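Local atomic coordinates of SsfS6 (Streptomyces sp. SF2575, PDB entry 4FZR), a protein that belongs to the GT-B clan of glycosyltransferase-like proteins, with two Rossmann-like domains facing each other across a cleft. Residues Leu128-Ser133 with Ser151-Ser156. Residues are numbered along the deposited sequence; the frame is centred on the assembly and turned at random.
Sequences LTETYS and SIRLAS
Glu130 and Arg153 form a buried salt bridge in which both carboxylate oxygens and all three guanidinium nitrogens have partners, a compact example of how charge is accommodated inside a protein. Arg153 NH1 donates to Glu130 OE2 at 2.6 Å, with the oxygen close to the guanidinium plane but the nitrogen above the carboxylate plane. From the opposite face of that carboxylate, the backbone N of Tyr132 donates to the same OE2 at 2.7 Å, so one oxygen is gripped by a charged and a neutral donor; Arg153 NH2 adds a weak third bond. The other oxygen, Glu130 OE1, accepts from water 1, which in turn accepts from Arg153 NH2 at 2.7 Å and links the two groups a second time. Arg153 NE is taken by Glu331.

A bend at chi2 (-99°) turns CD of Glu130 out of the line of its chain, and Ile152 CD1 packs against Glu130 CG at 3.4 Å. Tyr132 CD2 lies over the centre of one guanidinium face, ring and guanidinium planes 44° apart, and Thr131 CG2 touches NH1. Tyr132 OH is hydrogen-bonded to Pro157 O, and this Tyr132 oxygen lies 3.6 Å from Ser156 CB.

Each segment also turns on a local bond: Ser133 N to Glu130 O closes a type I turn, while Arg153 N donates to the side-chain OG of Ser151 in an ST turn. The contact thus joins the loops after the neighbouring parallel strands 126-130 and 147-150. Carboxylates at NH1 (Glu130) and NE (Glu331) would be expected to balance the guanidinium charge, and the donors on OE2 probably favour ionised Glu130.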
ATOM      1  N   LEU A 128       7.741  12.849  -8.252  1.00 20.45           N
ATOM      2  CA  LEU A 128       7.006  11.928  -9.113  1.00 15.16           C
ATOM      3  C   LEU A 128       5.593  12.463  -9.318  1.00 17.62           C
ATOM      4  O   LEU A 128       4.934  12.881  -8.363  1.00 13.52           O
ATOM      5  CB  LEU A 128       6.963  10.530  -8.495  1.00 10.27           C
ATOM      6  CG  LEU A 128       5.900   9.561  -9.029  1.00 11.86           C
ATOM      7  CD1 LEU A 128       6.114   9.258 -10.504  1.00 19.25           C
ATOM      8  CD2 LEU A 128       5.899   8.276  -8.211  1.00  9.98           C
ATOM      9  N   THR A 129       5.126  12.454 -10.560  1.00 13.18           N
ATOM     10  CA  THR A 129       3.846  13.067 -10.871  1.00 17.65           C
ATOM     11  C   THR A 129       3.179  12.452 -12.099  1.00 21.83           C
ATOM     12  O   THR A 129       3.775  11.659 -12.826  1.00 20.70           O
ATOM     13  CB  THR A 129       4.023  14.578 -11.103  1.00 19.99           C
ATOM     14  OG1 THR A 129       2.744  15.222 -11.112  1.00 23.85           O
ATOM     15  CG2 THR A 129       4.738  14.836 -12.418  1.00 20.62           C
ATOM     16  N   GLU A 130       1.923  12.826 -12.303  1.00 22.48           N
ATOM     17  CA  GLU A 130       1.141  12.379 -13.446  1.00 25.32           C
ATOM     18  C   GLU A 130       1.207  13.449 -14.540  1.00 24.12           C
ATOM     19  O   GLU A 130       1.273  14.640 -14.245  1.00 24.00           O
ATOM     20  CB  GLU A 130      -0.296  12.117 -12.994  1.00 23.18           C
ATOM     21  CG  GLU A 130      -1.272  11.804 -14.093  1.00 39.31           C
ATOM     22  CD  GLU A 130      -2.089  13.014 -14.492  1.00 37.64           C
ATOM     23  OE1 GLU A 130      -2.553  13.745 -13.592  1.00 34.12           O
ATOM     24  OE2 GLU A 130      -2.261  13.240 -15.708  1.00 39.13           O
ATOM     25  N   THR A 131       1.206  13.020 -15.799  1.00 22.42           N
ATOM     26  CA  THR A 131       1.497  13.919 -16.922  1.00 27.75           C
ATOM     27  C   THR A 131       0.688  15.225 -16.957  1.00 26.62           C
ATOM     28  O   THR A 131       1.173  16.235 -17.459  1.00 26.92           O
ATOM     29  CB  THR A 131       1.356  13.198 -18.287  1.00 32.22           C
ATOM     30  OG1 THR A 131       1.436  14.158 -19.348  1.00 38.45           O
ATOM     31  CG2 THR A 131       0.037  12.458 -18.387  1.00 25.97           C
ATOM     32  N   TYR A 132      -0.532  15.214 -16.428  1.00 26.42           N
ATOM     33  CA  TYR A 132      -1.358  16.424 -16.412  1.00 28.39           C
ATOM     34  C   TYR A 132      -1.342  17.142 -15.060  1.00 31.82           C
ATOM     35  O   TYR A 132      -1.940  18.209 -14.918  1.00 29.83           O
ATOM     36  CB  TYR A 132      -2.804  16.106 -16.807  1.00 31.68           C
ATOM     37  CG  TYR A 132      -2.983  15.640 -18.237  1.00 37.39           C
ATOM     38  CD1 TYR A 132      -2.035  15.927 -19.214  1.00 32.73           C
ATOM     39  CD2 TYR A 132      -4.107  14.916 -18.611  1.00 38.91           C
ATOM     40  CE1 TYR A 132      -2.205  15.500 -20.521  1.00 35.13           C
ATOM     41  CE2 TYR A 132      -4.285  14.486 -19.908  1.00 35.07           C
ATOM     42  CZ  TYR A 132      -3.332  14.780 -20.859  1.00 42.93           C
ATOM     43  OH  TYR A 132      -3.512  14.351 -22.154  1.00 43.89           O
ATOM     44  N   SER A 133      -0.675  16.557 -14.070  1.00 28.16           N
ATOM     45  CA  SER A 133      -0.458  17.231 -12.791  1.00 26.82           C
ATOM     46  C   SER A 133       0.767  18.129 -12.885  1.00 22.58           C
ATOM     47  O   SER A 133       1.870  17.734 -12.509  1.00 24.37           O
ATOM     48  CB  SER A 133      -0.264  16.213 -11.667  1.00 27.61           C
ATOM     49  OG  SER A 133      -1.446  15.463 -11.445  1.00 41.31           O
ATOM     50  N   SER A 151       2.537   8.469 -17.262  1.00 20.85           N
ATOM     51  CA  SER A 151       1.256   8.482 -17.951  1.00 33.11           C
ATOM     52  C   SER A 151       0.309   7.501 -17.274  1.00 31.87           C
ATOM     53  O   SER A 151       0.690   6.375 -16.964  1.00 37.91           O
ATOM     54  CB  SER A 151       1.428   8.097 -19.421  1.00 20.52           C
ATOM     55  OG  SER A 151       0.183   7.746 -19.996  1.00 41.21           O
ATOM     56  N   ILE A 152      -0.925   7.934 -17.048  1.00 30.09           N
ATOM     57  CA  ILE A 152      -1.928   7.087 -16.421  1.00 28.66           C
ATOM     58  C   ILE A 152      -3.047   6.806 -17.423  1.00 33.92           C
ATOM     59  O   ILE A 152      -4.158   6.436 -17.043  1.00 31.92           O
ATOM     60  CB  ILE A 152      -2.497   7.749 -15.146  1.00 36.48           C
ATOM     61  CG1 ILE A 152      -3.089   9.120 -15.477  1.00 25.52           C
ATOM     62  CG2 ILE A 152      -1.402   7.894 -14.085  1.00 24.56           C
ATOM     63  CD1 ILE A 152      -3.957   9.688 -14.389  1.00 28.77           C
ATOM     64  N   ARG A 153      -2.729   6.968 -18.705  1.00 32.26           N
ATOM     65  CA  ARG A 153      -3.708   6.859 -19.782  1.00 33.38           C
ATOM     66  C   ARG A 153      -3.142   6.038 -20.932  1.00 36.90           C
ATOM     67  O   ARG A 153      -1.926   5.999 -21.137  1.00 33.11           O
ATOM     68  CB  ARG A 153      -4.073   8.253 -20.297  1.00 32.43           C
ATOM     69  CG  ARG A 153      -4.631   9.170 -19.225  1.00 34.80           C
ATOM     70  CD  ARG A 153      -4.762  10.614 -19.690  1.00 36.25           C
ATOM     71  NE  ARG A 153      -5.285  11.467 -18.624  1.00 37.15           N
ATOM     72  CZ  ARG A 153      -4.549  11.964 -17.634  1.00 41.74           C
ATOM     73  NH1 ARG A 153      -3.251  11.698 -17.567  1.00 45.82           N
ATOM     74  NH2 ARG A 153      -5.107  12.728 -16.704  1.00 33.89           N
ATOM     75  N   LEU A 154      -4.022   5.382 -21.681  1.00 38.31           N
ATOM     76  CA  LEU A 154      -3.607   4.691 -22.893  1.00 38.05           C
ATOM     77  C   LEU A 154      -3.067   5.711 -23.878  1.00 27.45           C
ATOM     78  O   LEU A 154      -2.044   5.489 -24.525  1.00 34.82           O
ATOM     79  CB  LEU A 154      -4.782   3.951 -23.528  1.00 35.59           C
ATOM     80  CG  LEU A 154      -5.093   2.535 -23.045  1.00 40.95           C
ATOM     81  CD1 LEU A 154      -6.257   1.972 -23.843  1.00 48.15           C
ATOM     82  CD2 LEU A 154      -3.879   1.631 -23.178  1.00 31.03           C
ATOM     83  N   ALA A 155      -3.764   6.837 -23.981  1.00 37.54           N
ATOM     84  CA  ALA A 155      -3.365   7.904 -24.885  1.00 43.96           C
ATOM     85  C   ALA A 155      -3.541   9.257 -24.207  1.00 42.82           C
ATOM     86  O   ALA A 155      -4.616   9.582 -23.703  1.00 43.98           O
ATOM     87  CB  ALA A 155      -4.175   7.842 -26.163  1.00 42.66           C
ATOM     88  N   SER A 156      -2.468  10.039 -24.194  1.00 38.37           N
ATOM     89  CA  SER A 156      -2.487  11.354 -23.569  1.00 52.77           C
ATOM     90  C   SER A 156      -2.161  12.435 -24.597  1.00 54.03           C
ATOM     91  O   SER A 156      -0.989  12.699 -24.873  1.00 47.26           O
ATOM     92  CB  SER A 156      -1.485  11.402 -22.412  1.00 47.66           C
ATOM     93  OG  SER A 156      -1.787  10.416 -21.439  1.00 44.83           O
TER
HETATM   94  O   HOH W   1      -4.916  14.455 -14.600  1.00 41.08           O